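Side-chain contacts in P-granule scaffold (Caenorhabditis japonica, PDB 5W4A), which probably acts, through its N-domain, in scaffolding P granules, the germ granules linked to mRNA repression in nematodes: residues R128-Q133 / K139-L144; I148-N153 / F157-E162; E31-D36 / F43-F48; D36-N41 / G49-K54; D59-L64 / P86-E91. All coordinates share one frame; numbering follows the deposited sequence. Where two conformers were deposited one is given.

Contact 1: R128-Q133 / K139-L144; sequences RKAKLQ and KILAIL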
# COMPACT_ATOMS: atom_id res chain seq x y z
N ARG C 128 1.52 -1.36 -11.53
CA ARG C 128 2.29 -2.18 -10.60
C ARG C 128 3.72 -1.67 -10.47
O ARG C 128 4.27 -1.61 -9.36
CB ARG C 128 2.28 -3.65 -11.07
CG ARG C 128 0.90 -4.34 -11.01
CD ARG C 128 0.95 -5.74 -11.58
NE ARG C 128 1.81 -6.63 -10.82
CZ ARG C 128 1.40 -7.45 -9.87
NH1 ARG C 128 0.12 -7.55 -9.54
NH2 ARG C 128 2.29 -8.21 -9.25
N LYS C 129 4.33 -1.23 -11.58
CA LYS C 129 5.66 -0.66 -11.51
C LYS C 129 5.64 0.71 -10.84
O LYS C 129 6.55 1.04 -10.06
CB LYS C 129 6.26 -0.58 -12.92
CG LYS C 129 6.63 -1.96 -13.44
CD LYS C 129 7.23 -1.91 -14.85
CE LYS C 129 8.65 -1.34 -14.84
NZ LYS C 129 9.37 -1.59 -16.14
N ALA C 130 4.58 1.51 -11.09
CA ALA C 130 4.49 2.84 -10.47
C ALA C 130 4.44 2.75 -8.96
O ALA C 130 5.07 3.56 -8.26
CB ALA C 130 3.24 3.59 -10.97
N LYS C 131 3.70 1.78 -8.43
CA LYS C 131 3.55 1.68 -6.99
C LYS C 131 4.89 1.43 -6.30
O LYS C 131 5.08 1.84 -5.16
CB LYS C 131 2.55 0.59 -6.63
CG LYS C 131 2.15 0.61 -5.18
CD LYS C 131 0.97 -0.29 -4.92
CE LYS C 131 0.49 -0.05 -3.50
NZ LYS C 131 -0.69 -0.87 -3.19
N LEU C 132 5.82 0.76 -6.99
CA LEU C 132 7.15 0.48 -6.46
C LEU C 132 8.08 1.68 -6.48
O LEU C 132 9.17 1.59 -5.93
CB LEU C 132 7.80 -0.66 -7.26
CG LEU C 132 7.05 -1.99 -7.21
CD1 LEU C 132 7.66 -2.99 -8.19
CD2 LEU C 132 7.04 -2.62 -5.84
N GLN C 133 7.69 2.78 -7.12
CA GLN C 133 8.48 3.98 -7.05
C GLN C 133 8.27 4.64 -5.70
O GLN C 133 7.31 4.35 -4.98
CB GLN C 133 8.12 4.95 -8.18
CG GLN C 133 8.35 4.41 -9.56
CD GLN C 133 7.99 5.42 -10.63
OE1 GLN C 133 8.27 6.61 -10.51
NE2 GLN C 133 7.39 4.93 -11.71
N LYS C 139 2.66 6.71 -6.67
CA LYS C 139 1.74 5.90 -5.89
C LYS C 139 0.29 6.31 -6.14
O LYS C 139 -0.59 5.45 -6.19
CB LYS C 139 2.12 5.98 -4.41
CG LYS C 139 3.46 5.31 -4.10
CD LYS C 139 3.96 5.67 -2.71
CE LYS C 139 5.39 5.18 -2.48
NZ LYS C 139 5.56 3.74 -2.74
N ILE C 140 0.03 7.60 -6.32
CA ILE C 140 -1.33 8.03 -6.67
C ILE C 140 -1.75 7.45 -8.02
O ILE C 140 -2.87 6.96 -8.18
CB ILE C 140 -1.43 9.56 -6.65
CG1 ILE C 140 -1.25 10.09 -5.23
CG2 ILE C 140 -2.78 10.03 -7.27
CD1 ILE C 140 -0.96 11.57 -5.19
N LEU C 141 -0.85 7.52 -9.01
CA LEU C 141 -1.12 6.93 -10.32
C LEU C 141 -1.46 5.44 -10.21
O LEU C 141 -2.43 4.96 -10.83
CB LEU C 141 0.09 7.14 -11.23
CG LEU C 141 0.07 6.42 -12.57
CD1 LEU C 141 -1.14 6.80 -13.41
CD2 LEU C 141 1.34 6.75 -13.29
N ALA C 142 -0.68 4.70 -9.43
CA ALA C 142 -0.93 3.27 -9.25
C ALA C 142 -2.31 3.02 -8.67
O ALA C 142 -3.04 2.15 -9.15
CB ALA C 142 0.16 2.67 -8.37
N ILE C 143 -2.69 3.78 -7.63
CA ILE C 143 -4.00 3.59 -7.02
C ILE C 143 -5.11 3.94 -8.01
O ILE C 143 -6.14 3.25 -8.09
CB ILE C 143 -4.11 4.41 -5.72
CG1 ILE C 143 -3.20 3.80 -4.67
CG2 ILE C 143 -5.58 4.45 -5.20
CD1 ILE C 143 -2.92 4.77 -3.51
N LEU C 144 -4.94 5.02 -8.77
CA LEU C 144 -5.92 5.39 -9.79
C LEU C 144 -6.12 4.27 -10.81
O LEU C 144 -7.27 3.89 -11.11
CB LEU C 144 -5.48 6.68 -10.49
CG LEU C 144 -6.39 7.17 -11.59
CD1 LEU C 144 -7.82 7.47 -11.11
CD2 LEU C 144 -5.76 8.42 -12.23

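Contact 2: I148-N153 / F157-E162; sequences INSEEN and FTELSE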
# COMPACT_ATOMS: atom_id res chain seq x y z
N ILE C 148 -9.55 2.15 -11.53
CA ILE C 148 -10.14 2.11 -12.87
C ILE C 148 -10.34 0.67 -13.33
O ILE C 148 -11.36 0.32 -13.95
CB ILE C 148 -9.25 2.89 -13.85
CG1 ILE C 148 -9.30 4.40 -13.54
CG2 ILE C 148 -9.65 2.61 -15.30
CD1 ILE C 148 -8.12 5.15 -14.16
N ASN C 149 -9.38 -0.20 -13.02
CA ASN C 149 -9.41 -1.59 -13.48
C ASN C 149 -10.28 -2.48 -12.60
O ASN C 149 -10.46 -3.66 -12.95
CB ASN C 149 -7.99 -2.13 -13.54
CG ASN C 149 -7.26 -1.71 -14.80
OD1 ASN C 149 -7.87 -1.26 -15.77
ND2 ASN C 149 -5.95 -1.88 -14.81
N SER C 150 -10.80 -1.96 -11.50
CA SER C 150 -11.67 -2.74 -10.62
C SER C 150 -13.02 -2.95 -11.30
O SER C 150 -13.55 -2.05 -11.95
CB SER C 150 -11.88 -2.03 -9.29
OG SER C 150 -10.67 -1.99 -8.57
N GLU C 151 -13.59 -4.13 -11.14
CA GLU C 151 -14.85 -4.41 -11.82
C GLU C 151 -16.08 -4.25 -10.94
O GLU C 151 -17.11 -3.76 -11.41
CB GLU C 151 -14.82 -5.81 -12.44
CG GLU C 151 -14.03 -5.86 -13.77
CD GLU C 151 -14.66 -5.03 -14.89
OE1 GLU C 151 -15.89 -4.77 -14.84
OE2 GLU C 151 -13.92 -4.61 -15.81
N GLU C 152 -16.01 -4.62 -9.67
CA GLU C 152 -17.14 -4.59 -8.76
C GLU C 152 -16.82 -3.64 -7.60
O GLU C 152 -15.66 -3.32 -7.35
CB GLU C 152 -17.46 -6.00 -8.21
CG GLU C 152 -17.82 -7.02 -9.29
CD GLU C 152 -18.96 -6.56 -10.19
OE1 GLU C 152 -19.82 -5.78 -9.73
OE2 GLU C 152 -18.98 -6.97 -11.37
N ASN C 153 -17.87 -3.22 -6.88
CA ASN C 153 -17.68 -2.23 -5.82
C ASN C 153 -16.69 -2.68 -4.74
O ASN C 153 -15.94 -1.87 -4.22
CB ASN C 153 -19.01 -1.88 -5.16
CG ASN C 153 -19.82 -0.89 -5.94
OD1 ASN C 153 -19.40 -0.41 -6.99
ND2 ASN C 153 -20.98 -0.55 -5.40
N PHE C 157 -13.55 -0.53 -3.70
CA PHE C 157 -13.32 -0.07 -2.33
C PHE C 157 -11.96 -0.52 -1.79
O PHE C 157 -11.22 0.27 -1.18
CB PHE C 157 -14.44 -0.56 -1.40
CG PHE C 157 -14.21 -0.19 0.02
CD1 PHE C 157 -14.36 1.13 0.43
CD2 PHE C 157 -13.80 -1.13 0.95
CE1 PHE C 157 -14.12 1.49 1.72
CE2 PHE C 157 -13.59 -0.77 2.26
CZ PHE C 157 -13.74 0.55 2.64
N THR C 158 -11.60 -1.78 -2.04
CA THR C 158 -10.31 -2.29 -1.58
C THR C 158 -9.15 -1.49 -2.17
O THR C 158 -8.20 -1.15 -1.45
CB THR C 158 -10.19 -3.78 -1.96
OG1 THR C 158 -11.24 -4.51 -1.31
CG2 THR C 158 -8.86 -4.35 -1.56
N GLU C 159 -9.22 -1.18 -3.46
CA GLU C 159 -8.12 -0.45 -4.09
C GLU C 159 -8.11 1.02 -3.67
O GLU C 159 -7.04 1.58 -3.37
CB GLU C 159 -8.20 -0.58 -5.62
CG GLU C 159 -8.03 -2.03 -6.11
CD GLU C 159 -6.67 -2.67 -5.77
OE1 GLU C 159 -5.72 -2.00 -5.33
OE2 GLU C 159 -6.56 -3.91 -5.98
N LEU C 160 -9.28 1.67 -3.59
CA LEU C 160 -9.33 3.05 -3.10
C LEU C 160 -8.85 3.16 -1.66
O LEU C 160 -8.33 4.21 -1.24
CB LEU C 160 -10.75 3.57 -3.22
CG LEU C 160 -11.22 3.93 -4.61
CD1 LEU C 160 -12.73 4.09 -4.69
CD2 LEU C 160 -10.52 5.21 -5.08
N SER C 161 -9.05 2.11 -0.86
CA SER C 161 -8.59 2.12 0.52
C SER C 161 -7.08 2.34 0.61
O SER C 161 -6.60 2.85 1.63
CB SER C 161 -8.95 0.81 1.22
OG SER C 161 -10.36 0.72 1.50
N GLU C 162 -6.34 2.00 -0.45
CA GLU C 162 -4.90 2.23 -0.44
C GLU C 162 -4.56 3.71 -0.33
O GLU C 162 -3.44 4.06 0.07
CB GLU C 162 -4.25 1.64 -1.71
CG GLU C 162 -4.29 0.11 -1.78
CD GLU C 162 -3.44 -0.54 -0.72
OE1 GLU C 162 -2.30 -0.07 -0.47
OE2 GLU C 162 -3.96 -1.48 -0.08

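Contact 3: E31-D36 / F43-F48; sequences ELLVSD and FAAYVF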
# COMPACT_ATOMS: atom_id res chain seq x y z
N GLU C 31 -19.46 27.00 8.82
CA GLU C 31 -20.61 27.48 9.59
C GLU C 31 -21.87 27.44 8.75
O GLU C 31 -22.95 27.11 9.25
CB GLU C 31 -20.34 28.89 10.14
CG GLU C 31 -21.51 29.49 10.91
CD GLU C 31 -21.96 28.67 12.12
OE1 GLU C 31 -21.16 27.87 12.66
OE2 GLU C 31 -23.13 28.85 12.53
N LEU C 32 -21.76 27.74 7.45
CA LEU C 32 -22.91 27.62 6.57
C LEU C 32 -23.39 26.18 6.45
O LEU C 32 -24.59 25.92 6.40
CB LEU C 32 -22.58 28.20 5.19
CG LEU C 32 -23.72 28.20 4.19
CD1 LEU C 32 -24.87 29.14 4.66
CD2 LEU C 32 -23.19 28.58 2.81
N LEU C 33 -22.45 25.22 6.43
CA LEU C 33 -22.84 23.81 6.37
C LEU C 33 -23.57 23.38 7.64
O LEU C 33 -24.49 22.55 7.59
CB LEU C 33 -21.59 22.95 6.14
CG LEU C 33 -21.02 22.97 4.71
CD1 LEU C 33 -19.60 22.46 4.69
CD2 LEU C 33 -21.89 22.14 3.77
N VAL C 34 -23.19 23.95 8.79
CA VAL C 34 -23.92 23.73 10.05
C VAL C 34 -25.31 24.36 9.99
O VAL C 34 -26.31 23.73 10.32
CB VAL C 34 -23.10 24.28 11.24
CG1 VAL C 34 -23.92 24.28 12.53
CG2 VAL C 34 -21.85 23.49 11.43
N SER C 35 -25.39 25.63 9.60
CA SER C 35 -26.55 26.45 9.92
C SER C 35 -27.60 26.52 8.82
O SER C 35 -28.77 26.75 9.11
CB SER C 35 -26.10 27.87 10.27
OG SER C 35 -25.24 27.83 11.39
N ASP C 36 -27.21 26.37 7.56
CA ASP C 36 -28.15 26.44 6.44
C ASP C 36 -27.62 25.55 5.34
O ASP C 36 -27.23 26.00 4.25
CB ASP C 36 -28.32 27.88 5.96
CG ASP C 36 -29.60 28.08 5.16
OD1 ASP C 36 -30.28 27.08 4.84
OD2 ASP C 36 -29.90 29.26 4.85
N PHE C 43 -22.81 19.01 -2.96
CA PHE C 43 -21.77 17.98 -2.87
C PHE C 43 -21.11 18.01 -1.50
O PHE C 43 -21.03 16.99 -0.81
CB PHE C 43 -20.79 18.21 -4.03
CG PHE C 43 -19.63 17.23 -4.15
CD1 PHE C 43 -19.59 15.99 -3.51
CD2 PHE C 43 -18.56 17.57 -4.98
CE1 PHE C 43 -18.48 15.15 -3.66
CE2 PHE C 43 -17.48 16.74 -5.13
CZ PHE C 43 -17.44 15.52 -4.49
N ALA C 44 -20.71 19.21 -1.04
CA ALA C 44 -20.15 19.35 0.29
C ALA C 44 -21.15 18.96 1.37
O ALA C 44 -20.79 18.28 2.35
CB ALA C 44 -19.65 20.78 0.52
N ALA C 45 -22.41 19.37 1.23
CA ALA C 45 -23.37 19.07 2.28
C ALA C 45 -23.56 17.57 2.44
O ALA C 45 -23.68 17.08 3.57
CB ALA C 45 -24.71 19.75 1.97
N TYR C 46 -23.60 16.84 1.33
CA TYR C 46 -23.76 15.40 1.40
C TYR C 46 -22.53 14.72 1.99
O TYR C 46 -22.65 13.86 2.86
CB TYR C 46 -24.04 14.86 0.01
CG TYR C 46 -24.32 13.39 -0.03
CD1 TYR C 46 -25.53 12.90 0.43
CD2 TYR C 46 -23.40 12.49 -0.55
CE1 TYR C 46 -25.83 11.56 0.38
CE2 TYR C 46 -23.68 11.13 -0.59
CZ TYR C 46 -24.90 10.68 -0.13
OH TYR C 46 -25.23 9.33 -0.16
N VAL C 47 -21.34 15.08 1.50
CA VAL C 47 -20.11 14.45 1.99
C VAL C 47 -19.95 14.59 3.50
O VAL C 47 -19.52 13.65 4.19
CB VAL C 47 -18.90 15.04 1.24
CG1 VAL C 47 -17.61 14.70 1.98
CG2 VAL C 47 -18.86 14.50 -0.18
N PHE C 48 -20.24 15.78 4.03
CA PHE C 48 -19.99 16.11 5.43
C PHE C 48 -21.18 15.79 6.33
O PHE C 48 -21.16 16.13 7.52
CB PHE C 48 -19.57 17.59 5.54
CG PHE C 48 -18.15 17.80 5.15
CD1 PHE C 48 -17.79 18.05 3.83
CD2 PHE C 48 -17.14 17.68 6.09
CE1 PHE C 48 -16.44 18.17 3.47
CE2 PHE C 48 -15.81 17.77 5.73
CZ PHE C 48 -15.46 18.05 4.44

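Contact 4: D36-N41 / G49-K54; sequences DPNKAN and GASDKK. With EDO (1,2-ethanediol), chain T.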
# COMPACT_ATOMS: atom_id res chain seq x y z
N ASP C 36 -27.21 26.37 7.56
CA ASP C 36 -28.15 26.44 6.44
C ASP C 36 -27.62 25.55 5.34
O ASP C 36 -27.23 26.00 4.25
CB ASP C 36 -28.32 27.88 5.96
CG ASP C 36 -29.60 28.08 5.16
OD1 ASP C 36 -30.28 27.08 4.84
OD2 ASP C 36 -29.90 29.26 4.85
N PRO C 37 -27.55 24.24 5.59
CA PRO C 37 -26.93 23.35 4.62
C PRO C 37 -27.66 23.29 3.28
O PRO C 37 -27.02 23.02 2.26
CB PRO C 37 -26.93 21.99 5.34
CG PRO C 37 -27.96 22.09 6.38
CD PRO C 37 -28.02 23.53 6.79
N ASN C 38 -28.97 23.55 3.23
CA ASN C 38 -29.65 23.56 1.94
C ASN C 38 -29.23 24.72 1.05
O ASN C 38 -29.39 24.64 -0.17
CB ASN C 38 -31.16 23.57 2.13
CG ASN C 38 -31.65 22.30 2.77
OD1 ASN C 38 -31.11 21.23 2.50
ND2 ASN C 38 -32.61 22.42 3.65
N LYS C 39 -28.65 25.77 1.61
CA LYS C 39 -28.13 26.84 0.78
C LYS C 39 -26.66 26.67 0.48
O LYS C 39 -26.11 27.44 -0.32
CB LYS C 39 -28.37 28.21 1.43
CG LYS C 39 -29.56 28.96 0.83
CD LYS C 39 -30.38 29.65 1.88
CE LYS C 39 -31.06 30.87 1.31
NZ LYS C 39 -31.97 30.51 0.18
N ALA C 40 -26.02 25.70 1.12
CA ALA C 40 -24.63 25.39 0.85
C ALA C 40 -24.53 24.48 -0.37
O ALA C 40 -25.52 23.94 -0.89
CB ALA C 40 -23.98 24.70 2.05
N ASN C 41 -23.31 24.30 -0.84
CA ASN C 41 -23.08 23.43 -1.97
C ASN C 41 -23.51 21.99 -1.65
O ASN C 41 -23.19 21.45 -0.58
CB ASN C 41 -21.60 23.45 -2.33
CG ASN C 41 -21.28 22.50 -3.46
OD1 ASN C 41 -21.02 21.33 -3.21
ND2 ASN C 41 -21.33 22.98 -4.70
N GLY C 49 -22.22 15.16 5.78
CA GLY C 49 -23.32 14.68 6.58
C GLY C 49 -24.33 15.72 6.96
O GLY C 49 -25.15 15.48 7.86
N ALA C 50 -24.30 16.89 6.31
CA ALA C 50 -25.25 17.97 6.60
C ALA C 50 -26.57 17.80 5.89
O ALA C 50 -27.56 18.43 6.28
CB ALA C 50 -24.65 19.32 6.18
N SER C 51 -26.59 16.98 4.84
CA SER C 51 -27.78 16.70 4.05
C SER C 51 -27.68 15.26 3.57
O SER C 51 -26.59 14.74 3.33
CB SER C 51 -27.90 17.64 2.85
OG SER C 51 -29.03 17.28 2.07
N ASP C 52 -28.83 14.61 3.45
CA ASP C 52 -28.89 13.29 2.84
C ASP C 52 -29.27 13.35 1.37
O ASP C 52 -29.42 12.30 0.73
CB ASP C 52 -29.86 12.39 3.62
CG ASP C 52 -29.27 11.93 4.94
OD1 ASP C 52 -28.03 11.74 5.00
OD2 ASP C 52 -30.04 11.76 5.92
N LYS C 53 -29.43 14.55 0.82
CA LYS C 53 -29.68 14.71 -0.61
C LYS C 53 -28.39 14.46 -1.38
O LYS C 53 -27.39 15.15 -1.17
CB LYS C 53 -30.21 16.12 -0.89
CG LYS C 53 -30.40 16.46 -2.37
CD LYS C 53 -30.51 17.98 -2.58
CE LYS C 53 -29.72 18.46 -3.82
NZ LYS C 53 -29.44 19.94 -3.81
N LYS C 54 -28.41 13.46 -2.27
CA LYS C 54 -27.23 13.15 -3.07
C LYS C 54 -27.00 14.26 -4.10
O LYS C 54 -27.95 14.72 -4.74
CB LYS C 54 -27.39 11.81 -3.79
CG LYS C 54 -27.67 10.62 -2.88
CD LYS C 54 -28.07 9.40 -3.69
CE LYS C 54 -28.35 8.17 -2.81
NZ LYS C 54 -28.45 6.91 -3.61
C1 EDO T . -24.65 6.75 -3.83
O1 EDO T . -25.40 6.41 -5.01
C2 EDO T . -24.65 8.26 -3.56
O2 EDO T . -24.42 9.06 -4.75

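Contact 5: D59-L64 / P86-E91; sequences DIVQIL and PDFLTE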
# COMPACT_ATOMS: atom_id res chain seq x y z
N ASP C 59 -23.54 18.97 -10.03
CA ASP C 59 -23.04 19.52 -8.77
C ASP C 59 -21.58 19.13 -8.54
O ASP C 59 -20.77 19.94 -8.08
CB ASP C 59 -23.86 19.00 -7.58
CG ASP C 59 -25.30 19.51 -7.56
OD1 ASP C 59 -25.55 20.62 -8.08
OD2 ASP C 59 -26.15 18.81 -6.98
N ILE C 60 -21.26 17.87 -8.81
CA ILE C 60 -19.91 17.37 -8.61
C ILE C 60 -18.95 17.99 -9.62
O ILE C 60 -17.87 18.47 -9.26
CB ILE C 60 -19.94 15.84 -8.71
CG1 ILE C 60 -20.71 15.26 -7.52
CG2 ILE C 60 -18.53 15.28 -8.77
CD1 ILE C 60 -20.98 13.74 -7.67
N VAL C 61 -19.35 18.01 -10.90
CA VAL C 61 -18.48 18.56 -11.94
C VAL C 61 -18.17 20.03 -11.64
O VAL C 61 -17.05 20.50 -11.88
CB VAL C 61 -19.12 18.37 -13.33
CG1 VAL C 61 -18.29 19.05 -14.43
CG2 VAL C 61 -19.27 16.88 -13.63
N GLN C 62 -19.15 20.77 -11.11
CA GLN C 62 -18.96 22.19 -10.83
C GLN C 62 -17.90 22.42 -9.77
O GLN C 62 -17.13 23.39 -9.84
CB GLN C 62 -20.28 22.83 -10.39
CG GLN C 62 -21.27 23.04 -11.52
CD GLN C 62 -20.72 23.94 -12.60
OE1 GLN C 62 -20.12 24.98 -12.31
NE2 GLN C 62 -20.88 23.52 -13.85
N ILE C 63 -17.86 21.56 -8.74
CA ILE C 63 -16.84 21.66 -7.71
C ILE C 63 -15.48 21.25 -8.27
O ILE C 63 -14.45 21.83 -7.92
CB ILE C 63 -17.24 20.81 -6.49
CG1 ILE C 63 -18.28 21.55 -5.63
CG2 ILE C 63 -16.02 20.43 -5.62
CD1 ILE C 63 -17.75 22.81 -4.90
N LEU C 64 -15.46 20.22 -9.12
CA LEU C 64 -14.20 19.73 -9.69
C LEU C 64 -13.60 20.71 -10.69
O LEU C 64 -12.37 20.83 -10.79
CB LEU C 64 -14.43 18.38 -10.36
CG LEU C 64 -14.71 17.19 -9.44
CD1 LEU C 64 -14.86 15.96 -10.29
CD2 LEU C 64 -13.60 17.01 -8.38
N PRO C 86 -18.37 5.32 -14.97
CA PRO C 86 -18.95 5.57 -16.30
C PRO C 86 -19.82 6.82 -16.41
O PRO C 86 -19.91 7.40 -17.49
CB PRO C 86 -19.77 4.30 -16.57
CG PRO C 86 -20.06 3.75 -15.21
CD PRO C 86 -18.85 4.07 -14.38
N ASP C 87 -20.47 7.26 -15.33
CA ASP C 87 -21.30 8.46 -15.41
C ASP C 87 -20.48 9.73 -15.64
O ASP C 87 -21.07 10.80 -15.85
CB ASP C 87 -22.13 8.65 -14.14
CG ASP C 87 -23.24 7.62 -14.02
OD1 ASP C 87 -23.61 7.02 -15.05
OD2 ASP C 87 -23.75 7.43 -12.90
N PHE C 88 -19.15 9.65 -15.58
CA PHE C 88 -18.29 10.80 -15.72
C PHE C 88 -17.34 10.69 -16.91
O PHE C 88 -16.56 11.62 -17.15
CB PHE C 88 -17.52 11.02 -14.41
CG PHE C 88 -18.42 11.32 -13.24
CD1 PHE C 88 -18.99 10.29 -12.50
CD2 PHE C 88 -18.72 12.62 -12.89
CE1 PHE C 88 -19.83 10.55 -11.44
CE2 PHE C 88 -19.56 12.90 -11.82
CZ PHE C 88 -20.12 11.85 -11.09
N LEU C 89 -17.42 9.61 -17.68
CA LEU C 89 -16.45 9.38 -18.75
C LEU C 89 -16.70 10.28 -19.96
O LEU C 89 -15.75 10.64 -20.67
CB LEU C 89 -16.48 7.92 -19.17
CG LEU C 89 -15.44 7.46 -20.18
CD1 LEU C 89 -14.00 7.57 -19.66
CD2 LEU C 89 -15.73 6.01 -20.56
N THR C 90 -17.95 10.64 -20.22
CA THR C 90 -18.20 11.59 -21.30
C THR C 90 -17.63 12.96 -20.94
O THR C 90 -17.01 13.62 -21.79
CB THR C 90 -19.69 11.67 -21.59
OG1 THR C 90 -20.13 10.39 -22.06
CG2 THR C 90 -19.98 12.72 -22.65
N GLU C 91 -17.78 13.38 -19.67
CA GLU C 91 -17.17 14.63 -19.24
C GLU C 91 -15.65 14.57 -19.34
O GLU C 91 -15.02 15.54 -19.76
CB GLU C 91 -17.60 14.97 -17.80
CG GLU C 91 -17.09 16.31 -17.28
CD GLU C 91 -17.82 17.51 -17.87
OE1 GLU C 91 -19.02 17.39 -18.19
OE2 GLU C 91 -17.20 18.59 -17.99

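Contact 1: R128-Q133 / K139-L144
Lys139 reaches over to the backbone of Lys131 and Gln133, while beneath it Ala142 sits against Lys131 and Ala130. The lysine chain runs out extended and then bends at its last torsion (chi4 -54°), which turns NZ onto the neighbouring oxygens of two carbonyls. It donates to Lys131 O at 3.1 Å and to Gln133 O at 2.9 Å, meeting each oxygen nearly along its C=O axis. A lysine suits this place because carbonyls near the C-terminal end of a helix welcome positive charge. Without the long chain, as with an alanine here, both carbonyls would probably lose this donor and the turn after Lys131 be freer to shift. The methyl Ala142 CB lies 3.6 Å from Lys131 CB and 4.1 Å from Ala130 CB, the two alanines being small enough to allow close packing there. Lys131 CA and Lys139 CA are 4.7 Å apart. With CG anti to its own nitrogen (chi1 -168°), the extended chain of Lys131 leads its NZ to a salt bridge with Glu162 of the second subunit. The contact joins the end of helix 116-131 to helix 136-148, whose Leu144 packs on helix 71-84, while Arg128 and Leu132 face the second subunit.

Contact 2: I148-N153 / F157-E162
Phe157 meets Asn153 through its backbone N and CB, while its ring is carried off from that residue. One face of the ring receives Ser161 OG, 3.5 Å above the plane and offset toward the rim. Val190 and Ile193 of helix 187-201 and Arg128 of the second subunit also pack on this phenylalanine, a large apolar group suited to a buried place. The ring points that way because CG is anti to the backbone N (chi1 176°). The serine hydroxyl also donates to Phe157 O at 2.9 Å, from the face of that carbonyl opposite the one used by Ser161 N, which holds the hydroxyl in one rotation. Ser150 OG rests 3.6 Å from Glu159 CG, a van der Waals contact of oxygen with a methylene; the hydroxyl's polar partner is Lys146 O. Phe157 N donates to Asn153 O at 2.8 Å with an N-H...O angle of 168°. This is an i to i+4 bond in the first turn of helix 153-160, with Glu152 at the N-cap position after the turn from helix 136-148.

Contact 3: E31-D36 / F43-F48
Leu33 sends one methyl, CD2, onto the backbone and side chains of Ala44 and Ala45, and this single group carries the tight part of the contact. CD2 stands 3.7 Å from Ala45 CA, and it keeps 4.1 Å to Ala45 CB and 4.2 Å to Ala44 CB. The branch gets there because CG lies anti to the carbonyl carbon (chi1 -75°), which throws the isobutyl end across to the facing helix. Two alanines suit the receiving side, since their short side chains leave the helix backbone accessible to a leucine methyl. The motif is a pair of short consecutive helices, 30-35 and 42-47, joined by a loop whose Ala40 also packs on Leu33. Ala44 is further covered by Leu22 and Tyr25 of helix 20-28, and the buried Phe48 leans on helix 206-213, with Ala44 O at its ring edge, in plane. Away from this packing, helix 30-35 carries exposed residues. There Ser35 OG donates to Glu31 OE2 at 2.6 Å, approaching from above the carboxylate plane, and Glu31 OE1 forms a salt bridge with Lys207. A serine and a glutamate suit this exposed side because their polar groups can pair with each other, with Lys207 and with water. Val34, likewise exposed, touches Lys207 and Ile211.

Contact 4: D36-N41 / G49-K54
Pro37 and Ala50 supply the apolar contact: Pro37 CB lies 3.6 Å from Ala50 CB, and the proline's CG comes within 3.7 Å of Ala50 O. A rigid proline ring and a bare methyl suit so small a meeting of two loops. No hydrogen bond joins the segments; Asn38 OD1 and Ser51 OG stay 4.5 Å apart. The serine hydroxyl is used locally, accepting from Lys53 N at 3.0 Å with an N-H...O angle of 163°. With OG turned anti to the serine's nitrogen (chi1 177°), the oxygen can accept this bond and close an ST turn. Lys54, extended beyond CG, lies alongside a bound 1,2-ethanediol, probably from the crystallisation liquor, with CD 3.6 Å from its C2 and a weak bond from NZ to O1. The remaining geometry belongs to helix ends. Asn41, at the N-cap of helix 42-47, accepts through OD1 from Ala44 N, and Gly49, with its positive phi, closes the same helix in a Schellman motif.

Contact 5: D59-L64 / P86-E91
Val61 and Glu91 mark the closest backbone approach, their CA atoms 8.4 Å apart, a spacing bridged by side chains. This is interhelical packing, in which helix 57-64 faces the start of helix 89-100 and the turn before it, with Leu81 of helix 71-84 touching both Phe88 and Glu91. The Phe88 ring carries the apolar half. The side chains of Ile60 and Phe88 cross at about a right angle, and the isoleucine touches the ring with both branches: CG2 is 4.0 Å from Phe88 CE2, and CD1 is 4.0 Å from Phe88 CZ, lying oblique to the ring. Val61 CG2 comes at the ring edge, near its plane, 4.4 Å from Phe88 CD2. Branched aliphatic residues offer several methyls to the rim of a flat ring, and Ile60 also packs on Phe43 of helix 42-47. The other valine methyl, CG1, meets Glu91, whose chain comes from the opposite direction and bends at its second torsion (chi2 74°). Shortening Glu91 to an alanine is likely to uncover Val61 CG1 and leave Arg95 without its carboxylate mate. OE2 of Glu91 pairs with Arg95 NE, while the same oxygen lies 3.8 Å from Val61 CG1.

How the contacts relate
Contacts 3 and 4 form one unit: their centres are 5 Å apart, they share Asp36, and their segments alternate along the chain. Ala45 O lies 2.8 Å from Ala50 N, a probable hydrogen bond tying helix 42-47 to the loop of contact 4. Contact 5 adjoins both, with Phe43 CD2 3.8 Å from Ile63 CB and Asn41 ND2 3.5 Å from Ile63 CG1. Contacts 1 and 2 follow in series, centres 14 Å apart, joined by Ile143 packing against Glu159 and Glu162. Both reach the second subunit, whereas contact 3, about 33 Å from contact 1 between centres, lies across the chain's centre from it, touching no other subunit.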